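Local coordinates for protein serine protease inhibitor 4, isoform B (Drosophila melanogaster, PDB 4P0F) that probably inhibits serine and cysteine endopeptidases as a serpin, captured here in its cleaved form, at residues 30-35 / 276-281; 43-48 / 335-340; 77-82 / 116-121; 206-211 / 267-272; 359-364 / 372-377. All blocks are in the same frame, centred on the assembly; numbering follows the deposited sequence.

Interaction 1. Residues 30-35 / 276-281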
# COMPACT_ATOMS: atom_id res chain seq x y z
N PRO A 30 11.12 5.08 12.41
CA PRO A 30 10.33 5.83 13.41
C PRO A 30 10.04 7.30 13.11
O PRO A 30 8.95 7.76 13.45
CB PRO A 30 11.19 5.72 14.68
CG PRO A 30 12.56 5.38 14.20
CD PRO A 30 12.36 4.54 12.98
N GLY A 31 10.97 8.03 12.50
CA GLY A 31 10.81 9.46 12.32
C GLY A 31 10.44 9.90 10.91
O GLY A 31 10.61 11.06 10.55
N GLU A 32 9.90 8.96 10.13
CA GLU A 32 9.66 9.18 8.70
C GLU A 32 8.19 9.26 8.36
O GLU A 32 7.35 8.61 8.99
CB GLU A 32 10.30 8.06 7.88
CG GLU A 32 11.82 8.12 7.86
CD GLU A 32 12.44 7.05 6.98
OE1 GLU A 32 11.78 6.62 6.01
OE2 GLU A 32 13.59 6.64 7.26
N ASN A 33 7.88 10.04 7.32
CA ASN A 33 6.53 10.07 6.78
C ASN A 33 6.23 8.85 5.94
O ASN A 33 6.32 8.87 4.72
CB ASN A 33 6.31 11.33 5.96
CG ASN A 33 6.36 12.59 6.80
OD1 ASN A 33 6.35 12.53 8.02
ND2 ASN A 33 6.42 13.74 6.14
N ILE A 34 5.86 7.78 6.62
CA ILE A 34 5.57 6.53 5.95
C ILE A 34 4.35 6.66 5.05
O ILE A 34 3.35 7.26 5.43
CB ILE A 34 5.35 5.42 7.00
CG1 ILE A 34 6.66 5.19 7.77
CG2 ILE A 34 4.87 4.12 6.35
CD1 ILE A 34 6.52 4.32 8.99
N VAL A 35 4.43 6.10 3.85
CA VAL A 35 3.25 5.90 3.02
C VAL A 35 3.42 4.58 2.30
O VAL A 35 4.52 4.26 1.87
CB VAL A 35 3.00 7.06 2.01
CG1 VAL A 35 4.20 7.31 1.11
CG2 VAL A 35 1.75 6.78 1.17
N ALA A 276 4.58 12.95 0.17
CA ALA A 276 5.48 12.02 0.81
C ALA A 276 5.86 10.92 -0.17
O ALA A 276 5.07 10.57 -1.05
CB ALA A 276 4.85 11.44 2.07
N GLU A 277 7.08 10.41 -0.03
CA GLU A 277 7.55 9.28 -0.83
C GLU A 277 8.24 8.33 0.13
O GLU A 277 8.94 8.77 1.03
CB GLU A 277 8.52 9.74 -1.92
CG GLU A 277 8.17 11.06 -2.55
CD GLU A 277 9.05 11.38 -3.75
OE1 GLU A 277 9.65 10.44 -4.32
OE2 GLU A 277 9.13 12.57 -4.13
N PHE A 278 8.06 7.03 -0.08
CA PHE A 278 8.58 6.04 0.85
C PHE A 278 8.96 4.79 0.08
O PHE A 278 8.25 4.39 -0.85
CB PHE A 278 7.54 5.72 1.92
CG PHE A 278 8.01 4.75 2.97
CD1 PHE A 278 8.91 5.14 3.94
CD2 PHE A 278 7.53 3.46 3.00
CE1 PHE A 278 9.33 4.26 4.91
CE2 PHE A 278 7.94 2.58 3.97
CZ PHE A 278 8.84 2.98 4.92
N GLN A 279 10.09 4.21 0.44
CA GLN A 279 10.52 2.96 -0.17
C GLN A 279 11.13 2.07 0.90
O GLN A 279 11.81 2.54 1.81
CB GLN A 279 11.50 3.20 -1.30
CG GLN A 279 12.81 3.85 -0.92
CD GLN A 279 13.67 4.15 -2.14
OE1 GLN A 279 13.37 5.05 -2.93
NE2 GLN A 279 14.72 3.37 -2.33
N VAL A 280 10.89 0.77 0.76
CA VAL A 280 11.33 -0.20 1.74
C VAL A 280 11.42 -1.58 1.11
O VAL A 280 10.63 -1.92 0.23
CB VAL A 280 10.38 -0.24 2.96
CG1 VAL A 280 8.98 -0.70 2.55
CG2 VAL A 280 10.93 -1.13 4.06
N GLU A 281 12.41 -2.36 1.55
CA GLU A 281 12.48 -3.77 1.22
C GLU A 281 11.80 -4.49 2.38
O GLU A 281 12.15 -4.28 3.55
CB GLU A 281 13.94 -4.22 0.99
CG GLU A 281 14.08 -5.55 0.25
CD GLU A 281 13.74 -6.74 1.11
OE1 GLU A 281 13.98 -6.67 2.32
OE2 GLU A 281 13.25 -7.75 0.57
O HOH W 1 8.91 9.53 3.75
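Phe-278 lays its ring against Ile-34, the two side chains running side by side in the same direction. Ile-34 CG1 comes to 4.0 Å from CE1 of Phe-278 over one face, and Ile-34 CG2 stands over the same ring near its rim, 4.2 Å from CE2. Phe-278 CG is anti to the backbone N (chi1 -177°), and the ring beyond it packs against segment 30-35. At the ring edge, in its plane, Glu-32 OE1 lies 3.6 Å from Phe-278 CE1; this puts a carboxylate oxygen beside the weakly positive C-H rim, with the two planes 64° apart.

Val-35 slides past Phe-278 in the opposite direction, its CG1 3.8 Å from Phe-278 CB. Its carbonyl O, 3.3 Å from Phe-278 CD2, approaches the ring obliquely; this buried oxygen finds no hydrogen-bond partner in the model. Asn-33 CB meets Ala-276 CB at 4.2 Å, and the chain bends here in an inverse gamma turn. No direct hydrogen bond joins the two segments, but one water donates to both Asn-33 O and Glu-277 O, 2.8 Å from each of those oxygens. The amide end of Asn-33 looks elsewhere, to Val-378 N and Arg-379 O.

In the fold, the loop after helix 6-28 passes beside the strand at 276-281, which pairs on through Phe-278 with Ala-320 of strand 311-324. Val-35 also touches that strand, whereas Ile-34 packs back on Leu-25 of helix 6-28 and bonds through its backbone to Ser-376.

Interaction 2. Residues 43-48 / 335-340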
# COMPACT_ATOMS: atom_id res chain seq x y z
N THR A 43 -1.74 -8.16 -2.44
CA THR A 43 -2.02 -8.70 -3.76
C THR A 43 -0.78 -9.36 -4.34
O THR A 43 -0.85 -10.49 -4.83
CB THR A 43 -2.53 -7.60 -4.71
OG1 THR A 43 -3.74 -7.05 -4.17
CG2 THR A 43 -2.83 -8.16 -6.09
N CYS A 44 0.36 -8.68 -4.25
CA CYS A 44 1.59 -9.22 -4.82
C CYS A 44 1.97 -10.51 -4.11
O CYS A 44 2.33 -11.51 -4.74
CB CYS A 44 2.73 -8.22 -4.72
SG CYS A 44 4.20 -8.76 -5.63
N ALA A 45 1.87 -10.49 -2.79
CA ALA A 45 2.23 -11.66 -1.99
C ALA A 45 1.25 -12.81 -2.19
O ALA A 45 1.64 -13.99 -2.14
CB ALA A 45 2.32 -11.29 -0.53
N ALA A 46 -0.03 -12.50 -2.41
CA ALA A 46 -1.03 -13.53 -2.68
C ALA A 46 -0.75 -14.21 -4.02
O ALA A 46 -0.95 -15.41 -4.17
CB ALA A 46 -2.44 -12.95 -2.66
N MET A 47 -0.29 -13.43 -5.01
CA MET A 47 0.10 -14.01 -6.28
C MET A 47 1.23 -15.01 -6.08
O MET A 47 1.23 -16.10 -6.67
CB MET A 47 0.52 -12.92 -7.28
CG MET A 47 -0.66 -12.14 -7.85
SD MET A 47 -0.25 -11.07 -9.24
CE MET A 47 0.69 -9.82 -8.41
N ALA A 48 2.20 -14.65 -5.24
CA ALA A 48 3.30 -15.57 -4.97
C ALA A 48 2.78 -16.81 -4.27
O ALA A 48 3.22 -17.93 -4.57
CB ALA A 48 4.37 -14.90 -4.14
N THR A 335 4.65 -2.94 -5.78
CA THR A 335 5.34 -3.97 -5.03
C THR A 335 5.93 -4.98 -6.01
O THR A 335 5.22 -5.47 -6.88
CB THR A 335 4.41 -4.70 -4.04
OG1 THR A 335 3.69 -3.75 -3.24
CG2 THR A 335 5.21 -5.62 -3.13
N GLY A 336 7.23 -5.24 -5.88
CA GLY A 336 7.90 -6.22 -6.71
C GLY A 336 8.52 -7.30 -5.84
O GLY A 336 9.25 -7.00 -4.90
N MET A 337 8.23 -8.56 -6.18
CA MET A 337 8.79 -9.71 -5.48
C MET A 337 9.68 -10.48 -6.42
O MET A 337 9.19 -11.01 -7.42
CB MET A 337 7.70 -10.64 -4.96
CG MET A 337 6.89 -10.10 -3.78
SD MET A 337 5.77 -11.33 -3.06
CE MET A 337 6.79 -12.80 -3.27
N ALA A 338 10.97 -10.55 -6.11
CA ALA A 338 11.91 -11.30 -6.93
C ALA A 338 12.04 -12.72 -6.42
O ALA A 338 12.29 -12.92 -5.24
CB ALA A 338 13.26 -10.62 -6.95
N VAL A 339 11.90 -13.69 -7.32
CA VAL A 339 11.99 -15.11 -6.98
C VAL A 339 13.16 -15.69 -7.77
O VAL A 339 13.25 -15.49 -8.98
CB VAL A 339 10.69 -15.86 -7.32
CG1 VAL A 339 10.82 -17.35 -7.03
CG2 VAL A 339 9.52 -15.27 -6.53
N ARG A 340 14.06 -16.37 -7.06
CA ARG A 340 15.28 -16.91 -7.66
C ARG A 340 15.40 -18.40 -7.41
O ARG A 340 14.79 -18.94 -6.51
CB ARG A 340 16.51 -16.20 -7.08
CG ARG A 340 16.58 -16.29 -5.56
CD ARG A 340 17.97 -16.03 -5.03
NE ARG A 340 18.88 -17.09 -5.45
CZ ARG A 340 20.20 -17.02 -5.39
NH1 ARG A 340 20.80 -15.93 -4.92
NH2 ARG A 340 20.93 -18.05 -5.81
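Met-337 reaches from its strand to helix 38-49 and folds its thioether over one flank of it, meeting Cys-44, Ala-45 and Ala-48 with successive atoms. Cys-44 points back at the strand: its SG, anti to the backbone N (chi1 -171°), comes to 3.5 Å from Met-337 CG. Farther out, Met-337 SD rests 3.7 Å from Ala-45 CA, against the helix backbone. A bend at chi3 (35°) then directs CE to Ala-48, where Met-337 CE and Ala-48 CB stand 3.3 Å apart, tighter than usual van der Waals contact. The methionine thus meets backbone at one alanine and a methyl at the other. The helix and strand segments lie 8.6 Å apart between axes and run in nearly the same direction, at 27°.

Toward the start of both segments, Cys-44 CB meets Thr-335 CG2 at 3.9 Å, methylene against methyl. The threonine hydroxyl has its own partners, His-318 ND1 and Ser-40 OG, and takes no part in this apolar seam. No hydrogen bond crosses between the segments. An alanine in place of Met-337 would probably open a gap above Ala-45 and Ala-48 and deprive Cys-44 SG of its nearest carbon neighbour across the contact.

Strand 328-341 follows strand 311-324 in the chain and lies between it and strand 161-174, antiparallel to both, as the inserted reactive-centre loop does in cleaved serpins. Helix 38-49 backs this part of the sheet. Leu-165 of strand 161-174 adjoins Cys-44 and Ala-48, and Val-313 and Ile-316 of strand 311-324 flank Met-337.

Interaction 3. Residues 77-82 / 116-121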
# COMPACT_ATOMS: atom_id res chain seq x y z
N SER A 77 -11.07 -14.34 -4.59
CA SER A 77 -11.36 -13.26 -3.65
C SER A 77 -10.71 -11.96 -4.12
O SER A 77 -11.26 -10.87 -3.94
CB SER A 77 -10.92 -13.61 -2.23
OG SER A 77 -9.51 -13.58 -2.07
N PHE A 78 -9.54 -12.07 -4.75
CA PHE A 78 -8.86 -10.90 -5.30
C PHE A 78 -9.50 -10.47 -6.60
O PHE A 78 -9.58 -9.27 -6.88
CB PHE A 78 -7.36 -11.18 -5.50
CG PHE A 78 -6.57 -11.10 -4.23
CD1 PHE A 78 -6.51 -12.19 -3.38
CD2 PHE A 78 -5.95 -9.93 -3.86
CE1 PHE A 78 -5.81 -12.12 -2.19
CE2 PHE A 78 -5.24 -9.85 -2.67
CZ PHE A 78 -5.17 -10.95 -1.84
N HIS A 79 -9.98 -11.42 -7.39
CA HIS A 79 -10.63 -11.07 -8.66
C HIS A 79 -11.82 -10.17 -8.44
O HIS A 79 -12.05 -9.22 -9.19
CB HIS A 79 -11.09 -12.31 -9.41
CG HIS A 79 -11.81 -11.98 -10.68
ND1 HIS A 79 -11.16 -11.55 -11.81
CD2 HIS A 79 -13.13 -12.00 -11.00
CE1 HIS A 79 -12.03 -11.33 -12.77
NE2 HIS A 79 -13.24 -11.59 -12.30
N GLN A 80 -12.60 -10.50 -7.41
CA GLN A 80 -13.80 -9.73 -7.09
C GLN A 80 -13.48 -8.25 -6.94
O GLN A 80 -14.22 -7.40 -7.44
CB GLN A 80 -14.45 -10.27 -5.81
CG GLN A 80 -15.17 -11.60 -5.99
CD GLN A 80 -15.85 -12.08 -4.72
OE1 GLN A 80 -15.23 -12.18 -3.66
NE2 GLN A 80 -17.15 -12.36 -4.82
N VAL A 81 -12.38 -7.93 -6.28
CA VAL A 81 -11.99 -6.54 -6.07
C VAL A 81 -11.39 -5.92 -7.32
O VAL A 81 -11.76 -4.83 -7.73
CB VAL A 81 -10.96 -6.41 -4.93
CG1 VAL A 81 -10.60 -4.94 -4.71
CG2 VAL A 81 -11.50 -7.04 -3.66
N LEU A 82 -10.43 -6.63 -7.92
CA LEU A 82 -9.75 -6.14 -9.11
C LEU A 82 -10.73 -5.88 -10.24
O LEU A 82 -10.62 -4.88 -10.95
CB LEU A 82 -8.69 -7.16 -9.55
CG LEU A 82 -7.54 -7.36 -8.58
CD1 LEU A 82 -6.76 -8.63 -8.93
CD2 LEU A 82 -6.61 -6.17 -8.57
N GLN A 116 -7.86 -14.63 -12.76
CA GLN A 116 -8.34 -14.11 -11.49
C GLN A 116 -7.62 -12.84 -11.06
O GLN A 116 -8.25 -11.89 -10.58
CB GLN A 116 -8.22 -15.18 -10.40
CG GLN A 116 -8.94 -16.48 -10.75
CD GLN A 116 -10.44 -16.30 -10.90
OE1 GLN A 116 -11.05 -15.46 -10.22
NE2 GLN A 116 -11.04 -17.07 -11.79
N PHE A 117 -6.29 -12.80 -11.21
CA PHE A 117 -5.52 -11.61 -10.87
C PHE A 117 -5.37 -10.68 -12.07
O PHE A 117 -4.77 -9.61 -11.95
CB PHE A 117 -4.14 -11.98 -10.30
CG PHE A 117 -4.17 -12.41 -8.88
CD1 PHE A 117 -4.41 -13.74 -8.54
CD2 PHE A 117 -3.97 -11.50 -7.86
CE1 PHE A 117 -4.44 -14.14 -7.23
CE2 PHE A 117 -4.00 -11.90 -6.54
CZ PHE A 117 -4.24 -13.22 -6.22
N LEU A 118 -5.91 -11.09 -13.21
CA LEU A 118 -5.92 -10.26 -14.40
C LEU A 118 -4.50 -9.84 -14.74
O LEU A 118 -4.25 -8.75 -15.27
CB LEU A 118 -6.83 -9.04 -14.18
CG LEU A 118 -8.28 -9.35 -13.78
CD1 LEU A 118 -9.06 -8.05 -13.60
CD2 LEU A 118 -8.97 -10.24 -14.80
N SER A 119 -3.56 -10.74 -14.47
CA SER A 119 -2.15 -10.45 -14.62
C SER A 119 -1.68 -10.63 -16.04
O SER A 119 -2.07 -11.57 -16.72
CB SER A 119 -1.32 -11.36 -13.72
OG SER A 119 0.05 -11.00 -13.74
N ALA A 120 -0.84 -9.70 -16.49
CA ALA A 120 -0.13 -9.85 -17.74
C ALA A 120 1.09 -10.72 -17.47
O ALA A 120 1.42 -11.00 -16.32
CB ALA A 120 0.27 -8.50 -18.30
N ALA A 121 1.75 -11.14 -18.54
CA ALA A 121 2.96 -11.95 -18.41
C ALA A 121 3.91 -11.64 -19.55
O ALA A 121 3.49 -11.41 -20.69
CB ALA A 121 2.61 -13.41 -18.38
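His-79 can be followed outward across the residues that follow helix 107-115, where Leu-118 leaves helical geometry with positive phi. His-79 CB sits close to both oxygens of Gln-116, 3.1 Å from the backbone O and 3.3 Å from the side-chain OE1. CG is anti to the backbone N (chi1 177°), and CG too has both oxygens close by. One step on, His-79 ND1 donates to Gln-116 O at 3.2 Å, with the acceptor in the ring plane but the N-H...O angle bent to 137°. Next to ND1, His-79 CE1 meets Leu-118 CD2 at 3.8 Å, near the ring plane.

Deeper in, Phe-117 CE2 lies 3.5 Å from Phe-78 CG. The two rings are near parallel (28°) but slid apart with little overlap, their centroids 5.1 Å from each other. Leu-82 packs alongside Phe-78 on the same side of Phe-117, its CD1 3.7 Å from Phe-117 O. That oxygen accepts a hydrogen bond from Asn-95 ND2 of strand 91-100.

The chemistry thus divides by depth. The partly exposed side carries one bent and probably modest imidazole-carbonyl bond, while the buried side depends on aromatic and leucine carbons, with Met-47 of helix 38-49 behind Phe-117.

Interaction 4. Residues 206-211 / 267-272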
# COMPACT_ATOMS: atom_id res chain seq x y z
N GLU A 206 -16.93 22.89 5.82
CA GLU A 206 -17.89 22.06 5.12
C GLU A 206 -18.49 21.06 6.10
O GLU A 206 -17.96 20.88 7.20
CB GLU A 206 -17.23 21.30 3.96
CG GLU A 206 -16.85 22.10 2.73
CD GLU A 206 -18.03 22.44 1.84
OE1 GLU A 206 -19.15 21.96 2.11
OE2 GLU A 206 -17.83 23.19 0.86
N ARG A 207 -19.59 20.43 5.72
CA ARG A 207 -20.07 19.25 6.43
C ARG A 207 -19.26 18.06 5.97
O ARG A 207 -19.18 17.79 4.77
CB ARG A 207 -21.56 19.00 6.18
CG ARG A 207 -22.50 19.85 7.01
CD ARG A 207 -23.95 19.53 6.71
NE ARG A 207 -24.42 18.32 7.39
CZ ARG A 207 -24.92 18.29 8.63
NH1 ARG A 207 -25.00 19.40 9.35
NH2 ARG A 207 -25.33 17.15 9.15
N PHE A 208 -18.62 17.38 6.92
CA PHE A 208 -17.87 16.17 6.66
C PHE A 208 -18.28 15.13 7.67
O PHE A 208 -18.79 15.47 8.74
CB PHE A 208 -16.36 16.39 6.79
CG PHE A 208 -15.76 17.26 5.72
CD1 PHE A 208 -15.72 16.83 4.40
CD2 PHE A 208 -15.18 18.46 6.05
CE1 PHE A 208 -15.14 17.62 3.42
CE2 PHE A 208 -14.59 19.25 5.08
CZ PHE A 208 -14.57 18.82 3.77
N ARG A 209 -18.06 13.87 7.34
CA ARG A 209 -18.17 12.80 8.31
C ARG A 209 -17.03 12.90 9.32
O ARG A 209 -15.87 12.96 8.94
CB ARG A 209 -18.14 11.44 7.61
CG ARG A 209 -19.31 11.19 6.69
CD ARG A 209 -19.28 9.78 6.16
NE ARG A 209 -19.48 8.80 7.21
CZ ARG A 209 -19.33 7.49 7.04
NH1 ARG A 209 -18.96 7.02 5.86
NH2 ARG A 209 -19.53 6.65 8.06
N TYR A 210 -17.40 12.94 10.59
CA TYR A 210 -16.50 13.27 11.69
C TYR A 210 -16.79 12.34 12.86
O TYR A 210 -17.93 11.92 13.03
CB TYR A 210 -16.69 14.75 12.12
CG TYR A 210 -16.19 15.04 13.51
CD1 TYR A 210 -17.03 14.89 14.61
CD2 TYR A 210 -14.87 15.41 13.74
CE1 TYR A 210 -16.58 15.12 15.88
CE2 TYR A 210 -14.41 15.65 15.03
CZ TYR A 210 -15.27 15.49 16.09
OH TYR A 210 -14.86 15.72 17.39
N ALA A 211 -15.78 12.03 13.66
CA ALA A 211 -16.03 11.37 14.92
C ALA A 211 -15.04 11.78 16.00
O ALA A 211 -13.85 11.95 15.75
CB ALA A 211 -15.98 9.83 14.75
N VAL A 267 -17.64 21.21 10.02
CA VAL A 267 -16.26 21.22 10.51
C VAL A 267 -15.46 22.34 9.87
O VAL A 267 -15.62 22.62 8.69
CB VAL A 267 -15.57 19.87 10.21
CG1 VAL A 267 -14.09 19.92 10.58
CG2 VAL A 267 -16.26 18.76 10.97
N ALA A 268 -14.64 23.00 10.68
CA ALA A 268 -13.62 23.93 10.19
C ALA A 268 -12.32 23.16 10.12
O ALA A 268 -11.72 22.81 11.15
CB ALA A 268 -13.50 25.14 11.10
N LEU A 269 -11.92 22.86 8.90
CA LEU A 269 -10.77 22.00 8.63
C LEU A 269 -9.54 22.81 8.26
O LEU A 269 -9.63 23.75 7.47
CB LEU A 269 -11.11 21.04 7.49
CG LEU A 269 -9.98 20.21 6.89
CD1 LEU A 269 -9.39 19.25 7.92
CD2 LEU A 269 -10.49 19.47 5.66
N LYS A 270 -8.39 22.44 8.83
CA LYS A 270 -7.10 22.90 8.31
C LYS A 270 -6.23 21.68 8.07
O LYS A 270 -6.05 20.85 8.95
CB LYS A 270 -6.42 23.89 9.26
CG LYS A 270 -7.12 25.24 9.35
CD LYS A 270 -6.48 26.12 10.41
CE LYS A 270 -6.42 27.56 9.95
NZ LYS A 270 -7.76 28.17 9.71
N LEU A 271 -5.70 21.59 6.86
CA LEU A 271 -4.93 20.42 6.43
C LEU A 271 -3.68 20.88 5.69
O LEU A 271 -3.77 21.74 4.83
CB LEU A 271 -5.77 19.53 5.52
CG LEU A 271 -5.17 18.21 5.07
CD1 LEU A 271 -5.04 17.27 6.27
CD2 LEU A 271 -6.04 17.59 4.01
N PRO A 272 -2.51 20.30 6.02
CA PRO A 272 -1.32 20.70 5.25
C PRO A 272 -1.40 20.26 3.80
O PRO A 272 -1.93 19.19 3.49
CB PRO A 272 -0.16 19.98 5.96
CG PRO A 272 -0.73 19.49 7.27
CD PRO A 272 -2.19 19.31 7.06
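Glu-206 and Val-267 exchange two backbone hydrogen bonds, forming an antiparallel hydrogen-bonded pair. Val-267 N to Glu-206 O is the shorter and straighter at 2.9 Å, with an N-H...O angle of 167°. The return bond, Glu-206 N to Val-267 O, measures 3.2 Å. Past this pair the segments diverge, their axes crossing at 85°, so one bridge is all they share and side chains fill the angle between them. The contact is thus a single antiparallel bridge where two long strands of the serpin fold, 197-213 and 263-281, cross nearly at right angles.

Val-267 sits in that angle. Its CG2, anti to the carbonyl carbon, meets Tyr-210 CB at 4.2 Å, so it is the base of the tyrosine that touches. Phe-208 also turns a ring edge to Val-267, with CD2 4.4 Å from CB of the valine. The same ring also reaches Leu-269, Phe-208 CE2 to Leu-269 CD2 at 4.1 Å, the two side chains crossing at about a right angle.

Strand 197-213 continues its pairing beyond the bridge, Phe-208 with Thr-265 and Tyr-210 with Tyr-263 of strand 263-281. Leu-221 and Leu-223 of strand 218-224 pack on Phe-208, and Phe-354 of strand 352-355 covers Val-267 and Leu-269.

Interaction 5. Residues 359-364 / 372-377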
# COMPACT_ATOMS: atom_id res chain seq x y z
N PRO A 359 1.42 15.80 14.22
CA PRO A 359 1.45 14.51 13.51
C PRO A 359 0.14 13.72 13.53
O PRO A 359 -0.56 13.66 14.55
CB PRO A 359 2.56 13.75 14.24
CG PRO A 359 3.50 14.83 14.66
CD PRO A 359 2.60 15.96 15.09
N PHE A 360 -0.17 13.11 12.39
CA PHE A 360 -1.41 12.37 12.21
C PHE A 360 -1.22 11.18 11.29
O PHE A 360 -0.19 11.04 10.62
CB PHE A 360 -2.52 13.29 11.67
CG PHE A 360 -2.23 13.92 10.33
CD1 PHE A 360 -2.58 13.28 9.15
CD2 PHE A 360 -1.65 15.17 10.25
CE1 PHE A 360 -2.32 13.87 7.92
CE2 PHE A 360 -1.39 15.76 9.04
CZ PHE A 360 -1.73 15.11 7.87
N THR A 361 -2.20 10.29 11.30
CA THR A 361 -2.20 9.14 10.41
C THR A 361 -3.38 9.30 9.45
O THR A 361 -4.34 10.02 9.74
CB THR A 361 -2.25 7.80 11.19
OG1 THR A 361 -2.22 6.70 10.27
CG2 THR A 361 -3.48 7.70 12.01
N TYR A 362 -3.27 8.68 8.29
CA TYR A 362 -4.30 8.81 7.27
C TYR A 362 -4.42 7.51 6.48
O TYR A 362 -3.48 6.72 6.39
CB TYR A 362 -4.02 10.00 6.34
CG TYR A 362 -2.74 9.87 5.56
CD1 TYR A 362 -2.70 9.15 4.37
CD2 TYR A 362 -1.56 10.42 6.03
CE1 TYR A 362 -1.53 9.01 3.66
CE2 TYR A 362 -0.37 10.28 5.32
CZ TYR A 362 -0.37 9.57 4.14
OH TYR A 362 0.80 9.41 3.43
N VAL A 363 -5.61 7.31 5.93
CA VAL A 363 -5.94 6.13 5.15
C VAL A 363 -6.78 6.54 3.96
O VAL A 363 -7.73 7.31 4.11
CB VAL A 363 -6.72 5.09 5.97
CG1 VAL A 363 -6.81 3.76 5.21
CG2 VAL A 363 -6.09 4.89 7.33
N LEU A 364 -6.42 6.07 2.77
CA LEU A 364 -7.29 6.20 1.60
C LEU A 364 -8.14 4.94 1.55
O LEU A 364 -7.62 3.83 1.34
CB LEU A 364 -6.48 6.38 0.31
CG LEU A 364 -5.65 7.66 0.20
CD1 LEU A 364 -4.96 7.76 -1.16
CD2 LEU A 364 -6.51 8.87 0.43
N LEU A 372 -6.59 1.32 0.67
CA LEU A 372 -5.74 1.24 -0.52
C LEU A 372 -4.37 1.83 -0.25
O LEU A 372 -3.36 1.33 -0.75
CB LEU A 372 -6.41 1.97 -1.69
CG LEU A 372 -7.70 1.33 -2.21
CD1 LEU A 372 -8.36 2.21 -3.26
CD2 LEU A 372 -7.44 -0.08 -2.74
N PHE A 373 -4.34 2.90 0.54
CA PHE A 373 -3.11 3.54 0.98
C PHE A 373 -3.23 3.86 2.47
O PHE A 373 -4.33 4.11 2.98
CB PHE A 373 -2.82 4.83 0.20
CG PHE A 373 -2.50 4.62 -1.24
CD1 PHE A 373 -3.51 4.50 -2.17
CD2 PHE A 373 -1.19 4.53 -1.67
CE1 PHE A 373 -3.22 4.30 -3.51
CE2 PHE A 373 -0.90 4.33 -3.00
CZ PHE A 373 -1.92 4.20 -3.91
N TRP A 374 -2.09 3.87 3.14
CA TRP A 374 -2.02 4.12 4.57
C TRP A 374 -0.73 4.88 4.84
O TRP A 374 0.32 4.56 4.26
CB TRP A 374 -2.04 2.79 5.32
CG TRP A 374 -2.38 2.87 6.77
CD1 TRP A 374 -1.71 3.54 7.74
CD2 TRP A 374 -3.48 2.21 7.43
NE1 TRP A 374 -2.33 3.37 8.95
CE2 TRP A 374 -3.41 2.55 8.79
CE3 TRP A 374 -4.51 1.37 6.99
CZ2 TRP A 374 -4.34 2.08 9.72
CZ3 TRP A 374 -5.42 0.91 7.91
CH2 TRP A 374 -5.33 1.26 9.26
N GLY A 375 -0.78 5.89 5.69
CA GLY A 375 0.42 6.63 5.98
C GLY A 375 0.39 7.47 7.24
O GLY A 375 -0.60 7.52 7.96
N SER A 376 1.53 8.12 7.48
CA SER A 376 1.76 9.01 8.60
C SER A 376 2.37 10.31 8.13
O SER A 376 3.19 10.32 7.23
CB SER A 376 2.73 8.39 9.61
OG SER A 376 2.15 7.33 10.32
N VAL A 377 1.97 11.41 8.77
CA VAL A 377 2.69 12.66 8.65
C VAL A 377 3.30 12.95 10.00
O VAL A 377 2.57 13.23 10.96
CB VAL A 377 1.79 13.82 8.19
CG1 VAL A 377 2.59 15.12 8.13
CG2 VAL A 377 1.19 13.51 6.83
O HOH W 2 3.02 10.10 4.62
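Residues 360-364 and 373-377 pair as antiparallel strands, at 168° and 4.7 Å between axes. They form a beta hairpin near the middle of the serpin fold, with a classic beta bulge where Leu-372 and Phe-373 both face Leu-364.

On one face of the hairpin, Val-363 CG2 stands over the centre of the six-membered ring of Trp-374, 10° off its normal, a CH-pi contact in which Val-363 CG2 lies 3.7 Å from CD2 of Trp-374. Tyr-22 of helix 6-28 also meets the indole, and an alanine in place of Trp-374 would probably leave Val-363 CG2 and the Tyr-22 ring without their aromatic partner. Beside it, Gly-375 O takes two donors from opposite faces of its plane: Thr-361 OG1 and Tyr-362 N, each 2.9 Å from that oxygen.

The other face carries Phe-360, Tyr-362, Leu-364, Phe-373 and Val-377. Tyr-362 CG takes the crowded position between backbone N and carbonyl carbon (chi1 62°), and its ring lies over Gly-375, with CZ 3.6 Å from Gly-375 CA. Phe-360 presents a ring face to Val-377, whose CG2 comes to 3.5 Å from Phe-360 CZ. Nearer the bulge, Leu-364 CD1 meets Phe-373 CD1 at 3.7 Å. At the tyrosine tip one water, in the plane of the ring, joins Tyr-362 OH to Ser-376 O, 2.6 Å from each oxygen.

In the fold
Interactions 2, 4 and 5 are buried, while interactions 1 and 3 each keep exposed or partly exposed residues at one side. Interactions 4 and 5 rest on strand pairing, through one bridge in the first and a full hairpin ladder in the second. Interaction 2, wholly buried, has no polar bond across it; toward the surface polar links appear, since interaction 1 is mainly packing with one water bridging two carbonyls, and interaction 3 adds one side-chain bond to an aromatic core. Strand 263-281 serves both interaction 1 and interaction 4. Interaction 1 abuts interaction 5, helix 38-49 links interactions 2 and 3, and Phe-360 touches Pro-272, joining interactions 4 and 5.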